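Local coordinates for 11R-lipoxygenase (Gersemia fruticosa, PDB 3VF1), which probably oxygenates polyunsaturated fatty acids at a non-heme iron centre, under control of calcium, at residues 36-42 with 55-61; 276-282 with 332-336; 530-534 with 562-566. The contacts are given in a common frame with arbitrary orientation. Residue numbers count along the deposited sequence, not the author numbering.

Interaction 1. Residues 36-42 with 55-61. Unlike the reference sequence in segment 55-61: Y60 (reference Asp).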
loop_
_atom_site.group_PDB
_atom_site.type_symbol
_atom_site.label_atom_id
_atom_site.label_comp_id
_atom_site.label_asym_id
_atom_site.label_seq_id
_atom_site.Cartn_x
_atom_site.Cartn_y
_atom_site.Cartn_z
ATOM N N THR A 36 15.004 15.531 -27.808
ATOM C CA THR A 36 14.971 16.981 -27.970
ATOM C C THR A 36 13.656 17.453 -28.582
ATOM O O THR A 36 12.918 18.225 -27.970
ATOM C CB THR A 36 16.130 17.465 -28.863
ATOM O OG1 THR A 36 17.381 17.085 -28.277
ATOM C CG2 THR A 36 16.086 18.978 -29.027
ATOM N N ASP A 37 13.370 16.988 -29.794
ATOM C CA ASP A 37 12.192 17.438 -30.524
ATOM C C ASP A 37 10.916 16.859 -29.918
ATOM O O ASP A 37 10.510 15.745 -30.248
ATOM C CB ASP A 37 12.301 17.042 -31.998
ATOM C CG ASP A 37 11.451 17.915 -32.901
ATOM O OD1 ASP A 37 10.209 17.859 -32.786
ATOM O OD2 ASP A 37 12.026 18.654 -33.727
ATOM N N ALA A 38 10.285 17.621 -29.031
ATOM C CA ALA A 38 9.053 17.181 -28.385
ATOM C C ALA A 38 7.838 17.849 -29.018
ATOM O O ALA A 38 6.791 17.987 -28.383
ATOM C CB ALA A 38 9.104 17.491 -26.905
ATOM N N SER A 39 7.981 18.260 -30.274
ATOM C CA SER A 39 6.901 18.921 -30.993
ATOM C C SER A 39 5.732 17.972 -31.240
ATOM O O SER A 39 5.926 16.786 -31.509
ATOM C CB SER A 39 7.409 19.460 -32.330
ATOM O OG SER A 39 8.466 20.384 -32.138
ATOM N N VAL A 40 4.519 18.508 -31.150
ATOM C CA VAL A 40 3.310 17.728 -31.388
ATOM C C VAL A 40 2.293 18.566 -32.148
ATOM O O VAL A 40 2.509 19.753 -32.387
ATOM C CB VAL A 40 2.670 17.257 -30.068
ATOM C CG1 VAL A 40 3.636 16.373 -29.293
ATOM C CG2 VAL A 40 2.240 18.451 -29.231
ATOM N N SER A 41 1.186 17.939 -32.529
ATOM C CA SER A 41 0.094 18.649 -33.177
ATOM C C SER A 41 -1.161 18.545 -32.318
ATOM O O SER A 41 -1.384 17.529 -31.661
ATOM C CB SER A 41 -0.164 18.079 -34.573
ATOM O OG SER A 41 -0.495 16.703 -34.511
ATOM N N ILE A 42 -1.976 19.596 -32.320
ATOM C CA ILE A 42 -3.168 19.635 -31.481
ATOM C C ILE A 42 -4.433 19.959 -32.277
ATOM O O ILE A 42 -4.561 21.044 -32.844
ATOM C CB ILE A 42 -3.011 20.658 -30.334
ATOM C CG1 ILE A 42 -4.309 20.752 -29.529
ATOM C CG2 ILE A 42 -2.615 22.026 -30.879
ATOM C CD1 ILE A 42 -4.177 21.545 -28.250
ATOM N N PHE A 55 -3.022 21.830 -35.583
ATOM C CA PHE A 55 -1.995 22.846 -35.384
ATOM C C PHE A 55 -0.663 22.157 -35.116
ATOM O O PHE A 55 -0.623 20.952 -34.873
ATOM C CB PHE A 55 -2.349 23.756 -34.208
ATOM C CG PHE A 55 -3.589 24.574 -34.425
ATOM C CD1 PHE A 55 -3.562 25.688 -35.244
ATOM C CD2 PHE A 55 -4.778 24.235 -33.802
ATOM C CE1 PHE A 55 -4.699 26.444 -35.445
ATOM C CE2 PHE A 55 -5.917 24.990 -33.998
ATOM C CZ PHE A 55 -5.878 26.096 -34.819
ATOM N N SER A 56 0.423 22.920 -35.160
ATOM C CA SER A 56 1.750 22.368 -34.904
ATOM C C SER A 56 2.428 23.078 -33.738
ATOM O O SER A 56 2.854 24.227 -33.855
ATOM C CB SER A 56 2.620 22.463 -36.158
ATOM O OG SER A 56 2.218 21.507 -37.125
ATOM N N LEU A 57 2.515 22.380 -32.610
ATOM C CA LEU A 57 3.161 22.913 -31.419
ATOM C C LEU A 57 4.632 22.519 -31.395
ATOM O O LEU A 57 4.966 21.343 -31.258
ATOM C CB LEU A 57 2.464 22.388 -30.165
ATOM C CG LEU A 57 0.959 22.652 -30.098
ATOM C CD1 LEU A 57 0.362 22.021 -28.852
ATOM C CD2 LEU A 57 0.672 24.145 -30.136
ATOM N N ASP A 58 5.507 23.510 -31.529
ATOM C CA ASP A 58 6.943 23.265 -31.529
ATOM C C ASP A 58 7.503 23.333 -30.113
ATOM O O ASP A 58 7.420 24.369 -29.452
ATOM C CB ASP A 58 7.659 24.280 -32.420
ATOM C CG ASP A 58 7.228 24.191 -33.870
ATOM O OD1 ASP A 58 6.844 23.085 -34.310
ATOM O OD2 ASP A 58 7.273 25.224 -34.569
ATOM N N LYS A 59 8.068 22.222 -29.653
ATOM C CA LYS A 59 8.677 22.161 -28.332
ATOM C C LYS A 59 10.081 21.580 -28.431
ATOM O O LYS A 59 10.271 20.477 -28.944
ATOM C CB LYS A 59 7.823 21.312 -27.389
ATOM C CG LYS A 59 8.407 21.154 -25.992
ATOM C CD LYS A 59 8.591 22.498 -25.302
ATOM C CE LYS A 59 9.106 22.321 -23.882
ATOM N NZ LYS A 59 9.385 23.622 -23.214
ATOM N N TYR A 60 11.061 22.332 -27.940
ATOM C CA TYR A 60 12.449 21.893 -27.969
ATOM C C TYR A 60 13.065 22.001 -26.580
ATOM O O TYR A 60 12.943 23.030 -25.915
ATOM C CB TYR A 60 13.253 22.737 -28.961
ATOM C CG TYR A 60 12.678 22.746 -30.360
ATOM C CD1 TYR A 60 12.868 21.671 -31.217
ATOM C CD2 TYR A 60 11.950 23.834 -30.824
ATOM C CE1 TYR A 60 12.345 21.675 -32.496
ATOM C CE2 TYR A 60 11.424 23.849 -32.103
ATOM C CZ TYR A 60 11.624 22.767 -32.934
ATOM O OH TYR A 60 11.103 22.776 -34.207
ATOM N N PHE A 61 13.724 20.932 -26.145
ATOM C CA PHE A 61 14.359 20.910 -24.833
ATOM C C PHE A 61 15.828 21.305 -24.933
ATOM O O PHE A 61 16.619 20.634 -25.598
ATOM C CB PHE A 61 14.225 19.527 -24.195
ATOM C CG PHE A 61 12.833 19.209 -23.726
ATOM C CD1 PHE A 61 12.297 19.858 -22.626
ATOM C CD2 PHE A 61 12.063 18.260 -24.380
ATOM C CE1 PHE A 61 11.017 19.571 -22.189
ATOM C CE2 PHE A 61 10.782 17.969 -23.945
ATOM C CZ PHE A 61 10.259 18.625 -22.848
#

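Interaction 2. Residues 276-282 with 332-336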
loop_
_atom_site.group_PDB
_atom_site.type_symbol
_atom_site.label_atom_id
_atom_site.label_comp_id
_atom_site.label_asym_id
_atom_site.label_seq_id
_atom_site.Cartn_x
_atom_site.Cartn_y
_atom_site.Cartn_z
ATOM N N LEU A 276 -10.019 -19.900 25.973
ATOM C CA LEU A 276 -8.794 -20.456 25.412
ATOM C C LEU A 276 -9.090 -21.558 24.405
ATOM O O LEU A 276 -10.013 -22.347 24.599
ATOM C CB LEU A 276 -7.918 -21.033 26.524
ATOM C CG LEU A 276 -7.333 -20.036 27.518
ATOM C CD1 LEU A 276 -6.654 -20.783 28.654
ATOM C CD2 LEU A 276 -6.355 -19.103 26.822
ATOM N N PRO A 277 -8.304 -21.615 23.321
ATOM C CA PRO A 277 -8.364 -22.783 22.437
ATOM C C PRO A 277 -8.012 -24.045 23.216
ATOM O O PRO A 277 -7.156 -23.991 24.099
ATOM C CB PRO A 277 -7.291 -22.488 21.386
ATOM C CG PRO A 277 -7.127 -21.009 21.404
ATOM C CD PRO A 277 -7.385 -20.580 22.816
ATOM N N GLU A 278 -8.659 -25.160 22.897
ATOM C CA GLU A 278 -8.416 -26.409 23.609
ATOM C C GLU A 278 -6.950 -26.836 23.525
ATOM O O GLU A 278 -6.450 -27.538 24.405
ATOM C CB GLU A 278 -9.315 -27.518 23.062
ATOM C CG GLU A 278 -9.076 -27.855 21.598
ATOM C CD GLU A 278 -10.079 -28.861 21.065
ATOM O OE1 GLU A 278 -9.970 -29.243 19.880
ATOM O OE2 GLU A 278 -10.978 -29.268 21.833
ATOM N N ASN A 279 -6.265 -26.404 22.472
ATOM C CA ASN A 279 -4.866 -26.765 22.266
ATOM C C ASN A 279 -3.891 -25.761 22.883
ATOM O O ASN A 279 -2.701 -25.767 22.568
ATOM C CB ASN A 279 -4.570 -26.915 20.771
ATOM C CG ASN A 279 -4.874 -25.654 19.986
ATOM O OD1 ASN A 279 -5.907 -25.018 20.191
ATOM N ND2 ASN A 279 -3.971 -25.282 19.086
ATOM N N PHE A 280 -4.398 -24.900 23.762
ATOM C CA PHE A 280 -3.569 -23.907 24.435
ATOM C C PHE A 280 -3.904 -23.923 25.924
ATOM O O PHE A 280 -4.473 -22.967 26.449
ATOM C CB PHE A 280 -3.835 -22.521 23.844
ATOM C CG PHE A 280 -2.808 -21.479 24.214
ATOM C CD1 PHE A 280 -1.582 -21.830 24.752
ATOM C CD2 PHE A 280 -3.082 -20.133 24.019
ATOM C CE1 PHE A 280 -0.651 -20.861 25.083
ATOM C CE2 PHE A 280 -2.156 -19.165 24.350
ATOM C CZ PHE A 280 -0.940 -19.529 24.881
ATOM N N PRO A 281 -3.551 -25.020 26.609
ATOM C CA PRO A 281 -3.961 -25.278 27.994
ATOM C C PRO A 281 -3.221 -24.430 29.030
ATOM O O PRO A 281 -2.458 -24.967 29.833
ATOM C CB PRO A 281 -3.622 -26.760 28.176
ATOM C CG PRO A 281 -2.453 -26.977 27.283
ATOM C CD PRO A 281 -2.683 -26.091 26.086
ATOM N N VAL A 282 -3.455 -23.122 29.013
ATOM C CA VAL A 282 -2.868 -22.228 30.004
ATOM C C VAL A 282 -3.637 -22.328 31.314
ATOM O O VAL A 282 -4.838 -22.075 31.357
ATOM C CB VAL A 282 -2.887 -20.763 29.526
ATOM C CG1 VAL A 282 -2.414 -19.832 30.635
ATOM C CG2 VAL A 282 -2.028 -20.596 28.280
ATOM N N PRO A 332 3.142 -20.465 16.790
ATOM C CA PRO A 332 2.952 -20.125 18.201
ATOM C C PRO A 332 1.596 -19.526 18.548
ATOM O O PRO A 332 0.828 -19.136 17.670
ATOM C CB PRO A 332 4.042 -19.085 18.445
ATOM C CG PRO A 332 4.185 -18.399 17.138
ATOM C CD PRO A 332 3.938 -19.447 16.084
ATOM N N LEU A 333 1.323 -19.474 19.847
ATOM C CA LEU A 333 0.188 -18.741 20.383
ATOM C C LEU A 333 0.691 -17.873 21.526
ATOM O O LEU A 333 1.447 -18.333 22.378
ATOM C CB LEU A 333 -0.895 -19.687 20.900
ATOM C CG LEU A 333 -1.526 -20.645 19.891
ATOM C CD1 LEU A 333 -0.744 -21.945 19.827
ATOM C CD2 LEU A 333 -2.982 -20.902 20.241
ATOM N N GLY A 334 0.277 -16.613 21.535
ATOM C CA GLY A 334 0.658 -15.701 22.593
ATOM C C GLY A 334 -0.566 -15.214 23.336
ATOM O O GLY A 334 -1.591 -14.919 22.727
ATOM N N LEU A 335 -0.465 -15.135 24.656
ATOM C CA LEU A 335 -1.565 -14.645 25.473
ATOM C C LEU A 335 -1.144 -13.352 26.152
ATOM O O LEU A 335 -0.035 -13.250 26.672
ATOM C CB LEU A 335 -1.968 -15.688 26.515
ATOM C CG LEU A 335 -3.377 -15.534 27.089
ATOM C CD1 LEU A 335 -4.425 -15.809 26.018
ATOM C CD2 LEU A 335 -3.573 -16.454 28.281
ATOM N N PHE A 336 -2.031 -12.364 26.138
ATOM C CA PHE A 336 -1.721 -11.053 26.688
ATOM C C PHE A 336 -2.756 -10.632 27.722
ATOM O O PHE A 336 -3.889 -11.108 27.716
ATOM C CB PHE A 336 -1.649 -10.012 25.570
ATOM C CG PHE A 336 -0.599 -10.303 24.536
ATOM C CD1 PHE A 336 -0.784 -11.313 23.607
ATOM C CD2 PHE A 336 0.570 -9.563 24.485
ATOM C CE1 PHE A 336 0.179 -11.583 22.653
ATOM C CE2 PHE A 336 1.536 -9.829 23.532
ATOM C CZ PHE A 336 1.338 -10.843 22.614
#

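Interaction 3. Residues 530-534 with 562-566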
loop_
_atom_site.group_PDB
_atom_site.type_symbol
_atom_site.label_atom_id
_atom_site.label_comp_id
_atom_site.label_asym_id
_atom_site.label_seq_id
_atom_site.Cartn_x
_atom_site.Cartn_y
_atom_site.Cartn_z
ATOM N N TRP A 530 -16.761 -1.906 -14.540
ATOM C CA TRP A 530 -15.640 -1.853 -13.613
ATOM C C TRP A 530 -15.773 -2.905 -12.517
ATOM O O TRP A 530 -14.883 -3.736 -12.334
ATOM C CB TRP A 530 -15.549 -0.457 -12.992
ATOM C CG TRP A 530 -14.372 -0.271 -12.090
ATOM C CD1 TRP A 530 -13.059 -0.274 -12.450
ATOM C CD2 TRP A 530 -14.400 -0.042 -10.676
ATOM N NE1 TRP A 530 -12.265 -0.064 -11.351
ATOM C CE2 TRP A 530 -13.066 0.082 -10.248
ATOM C CE3 TRP A 530 -15.425 0.071 -9.730
ATOM C CZ2 TRP A 530 -12.726 0.309 -8.916
ATOM C CZ3 TRP A 530 -15.086 0.298 -8.409
ATOM C CH2 TRP A 530 -13.748 0.414 -8.014
ATOM N N ILE A 531 -16.887 -2.876 -11.792
ATOM C CA ILE A 531 -17.074 -3.775 -10.657
ATOM C C ILE A 531 -17.277 -5.220 -11.107
ATOM O O ILE A 531 -16.924 -6.152 -10.387
ATOM C CB ILE A 531 -18.263 -3.340 -9.769
ATOM C CG1 ILE A 531 -18.243 -4.099 -8.439
ATOM C CG2 ILE A 531 -19.587 -3.564 -10.486
ATOM C CD1 ILE A 531 -17.006 -3.845 -7.598
ATOM N N ARG A 532 -17.839 -5.404 -12.296
ATOM C CA ARG A 532 -18.050 -6.745 -12.829
ATOM C C ARG A 532 -16.722 -7.386 -13.224
ATOM O O ARG A 532 -16.539 -8.596 -13.089
ATOM C CB ARG A 532 -18.993 -6.713 -14.035
ATOM C CG ARG A 532 -19.190 -8.080 -14.679
ATOM C CD ARG A 532 -20.341 -8.100 -15.678
ATOM N NE ARG A 532 -20.141 -7.171 -16.791
ATOM C CZ ARG A 532 -20.730 -5.982 -16.910
ATOM N NH1 ARG A 532 -21.582 -5.540 -15.991
ATOM N NH2 ARG A 532 -20.466 -5.224 -17.964
ATOM N N ASP A 533 -15.796 -6.569 -13.713
ATOM C CA ASP A 533 -14.484 -7.064 -14.111
ATOM C C ASP A 533 -13.675 -7.472 -12.882
ATOM O O ASP A 533 -12.882 -8.413 -12.931
ATOM C CB ASP A 533 -13.736 -5.996 -14.911
ATOM C CG ASP A 533 -12.603 -6.572 -15.736
ATOM O OD1 ASP A 533 -12.533 -7.811 -15.871
ATOM O OD2 ASP A 533 -11.790 -5.782 -16.260
ATOM N N LEU A 534 -13.880 -6.760 -11.778
ATOM C CA LEU A 534 -13.219 -7.084 -10.519
ATOM C C LEU A 534 -13.759 -8.387 -9.941
ATOM O O LEU A 534 -12.995 -9.241 -9.488
ATOM C CB LEU A 534 -13.418 -5.954 -9.508
ATOM C CG LEU A 534 -12.715 -4.636 -9.828
ATOM C CD1 LEU A 534 -13.144 -3.549 -8.856
ATOM C CD2 LEU A 534 -11.206 -4.816 -9.804
ATOM N N HIS A 562 -18.733 2.832 -0.055
ATOM C CA HIS A 562 -18.001 1.938 0.833
ATOM C C HIS A 562 -16.827 1.290 0.114
ATOM O O HIS A 562 -15.693 1.347 0.584
ATOM C CB HIS A 562 -18.916 0.850 1.391
ATOM C CG HIS A 562 -18.212 -0.121 2.289
ATOM N ND1 HIS A 562 -17.858 0.187 3.585
ATOM C CD2 HIS A 562 -17.784 -1.387 2.072
ATOM C CE1 HIS A 562 -17.249 -0.850 4.131
ATOM N NE2 HIS A 562 -17.190 -1.818 3.234
ATOM N N PHE A 563 -17.104 0.673 -1.030
ATOM C CA PHE A 563 -16.072 -0.037 -1.774
ATOM C C PHE A 563 -14.916 0.889 -2.133
ATOM O O PHE A 563 -13.756 0.491 -2.071
ATOM C CB PHE A 563 -16.652 -0.661 -3.043
ATOM C CG PHE A 563 -15.724 -1.632 -3.715
ATOM C CD1 PHE A 563 -15.740 -2.974 -3.372
ATOM C CD2 PHE A 563 -14.830 -1.203 -4.681
ATOM C CE1 PHE A 563 -14.886 -3.871 -3.985
ATOM C CE2 PHE A 563 -13.973 -2.095 -5.298
ATOM C CZ PHE A 563 -14.001 -3.431 -4.949
ATOM N N LEU A 564 -15.233 2.125 -2.502
ATOM C CA LEU A 564 -14.208 3.090 -2.884
ATOM C C LEU A 564 -13.444 3.589 -1.661
ATOM O O LEU A 564 -12.253 3.883 -1.742
ATOM C CB LEU A 564 -14.833 4.268 -3.631
ATOM C CG LEU A 564 -15.470 3.927 -4.981
ATOM C CD1 LEU A 564 -16.180 5.141 -5.555
ATOM C CD2 LEU A 564 -14.426 3.408 -5.953
ATOM N N THR A 565 -14.135 3.685 -0.529
ATOM C CA THR A 565 -13.496 4.078 0.718
ATOM C C THR A 565 -12.426 3.055 1.087
ATOM O O THR A 565 -11.326 3.413 1.507
ATOM C CB THR A 565 -14.515 4.186 1.868
ATOM O OG1 THR A 565 -15.443 5.245 1.595
ATOM C CG2 THR A 565 -13.815 4.470 3.188
ATOM N N VAL A 566 -12.758 1.778 0.921
ATOM C CA VAL A 566 -11.816 0.696 1.180
ATOM C C VAL A 566 -10.552 0.859 0.344
ATOM O O VAL A 566 -9.442 0.705 0.850
ATOM C CB VAL A 566 -12.445 -0.681 0.874
ATOM C CG1 VAL A 566 -11.367 -1.749 0.731
ATOM C CG2 VAL A 566 -13.440 -1.065 1.959
#

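Interaction 1. Residues 36-42 with 55-61
At the open end of the pairing T36 O accepts a weak hydrogen bond from F61 N, 3.4 Å. D37 turns its CB away from 55-61, yet its carboxylate swings back: OD2 lies 3.3 Å from CE1 at the edge of the Y60 ring, while OD1 takes a 3.1 Å hydrogen bond from S39 OG. Y60 differs from the reference sequence, which has Asp here. A38 N donates to K59 O at 2.9 Å, and its methyl, small enough for this buried spot, packs CB against F61 CE2 at 3.4 Å. S39 breaks the regular pattern, because its OG rather than a backbone carbonyl accepts K59 N, at 3.1 Å; a serine hydroxyl is short enough to stand in for the main chain. K59 itself reaches away to a salt bridge with D71. Here the loop part passes into a beta hairpin of the PLAT domain, a C2-like beta sandwich, in which strand 55-57 is an edge strand of its sheet. D58, opposite S39, is a predicted calcium ligand, and the loop end at T36 adjoins G35, another predicted one. V40 and L57 form an antiparallel hydrogen-bonded pair, V40 N to L57 O at 2.9 Å and L57 N to V40 O at 2.6 Å. S41 puts its polar side chain on the other face from V40 and I42. I42 exchanges 3.2 Å bonds with F55, N to O in each direction, and its CG2 methyl meets L57 CD1 at 3.6 Å; both residues face the sandwich interior, touching I24 and V26 respectively on strand 20-28.

Interaction 2. Residues 276-282 with 332-336
Apolar side-chain contacts dominate between loop 276-282 and strand 333-336. Their centre is a CH-pi interaction: L333 CB sits over one face of the F280 ring, 3.9 Å from the centroid and 17° off the normal. F280 CE2 also comes within 4.1 Å of L335 CB, so one flat ring spans two leucines on the same side of the strand, while G334 between them brings no side chain. Smaller aliphatic contacts surround it. L276 CD2 meets L335 CD1 at 3.9 Å, V282 CG1 lies 4.3 Å from L335 CD2, and P277 CG is 4.3 Å from L333 CD2.

Hydrogen bonding serves instead to shape the loop. F280 N to P277 O, 2.9 Å, closes a type I turn. V282 N to F280 O, 2.8 Å, closes an inverse gamma turn centred on P281, where the restricted phi of proline, here -74°, suits the turn. These two turns bring F280 and V282 round with their CB atoms toward the strand. N279, at the turn, bonds to Q350 and Q353. The result is a loop folded over one face of an antiparallel sheet, in which 333-338 is the central strand between 306-310 and 344-350, within the lipoxygenase domain.

Interaction 3. Residues 530-534 with 562-566
F563 presents one ring face to I531, whose CD1 stands 4.1 Å from the ring centroid and only 14° off the normal, a CH-pi contact. The same ring meets two further residues through F563 CE2: W530 CH2 at 3.7 Å, which lies at the ring's edge, and L534 CD1 at 3.9 Å. The tryptophan and phenylalanine planes are almost perpendicular, at 88°, and the centroids of the W530 six-membered ring and the F563 ring are 5.8 Å apart. Such large side chains suit the place, because the axes of segments 530-534 and 562-566 are 13.7 Å apart at closest, at an angle of 63°. This is helix-helix packing at a distance inside the mainly helical lipoxygenase domain, joining helix 525-538 to helix 557-579, whose far end carries the iron ligands H575 and N579. The long helix 369-410 borders the contact, with S407 against W530 and P402 against L534. L564 extends its branched end to W530, CD2 to CH2 at 3.7 Å, and also touches L420 and L421 on helix 416-425.

In the fold
Interaction 1 belongs to the PLAT domain, whereas interactions 2 and 3 lie in the lipoxygenase domain; the first two sit on opposite sides of the chain's centre, their own centres about 69 Å apart. Interaction 3 is the most central, about 17 Å from that centre, against 37 Å and 32 Å for interactions 1 and 2. The chemistry follows the elements. Adjacent strands of 36-42 with 55-61 join mainly through backbone hydrogen bonds, and exposed polar residues accompany a hydrophobic inner face. The other two contacts are buried and apolar, a turn-shaped loop against a strand and helix against helix, each built on a phenylalanine ring. No two contacts share an element.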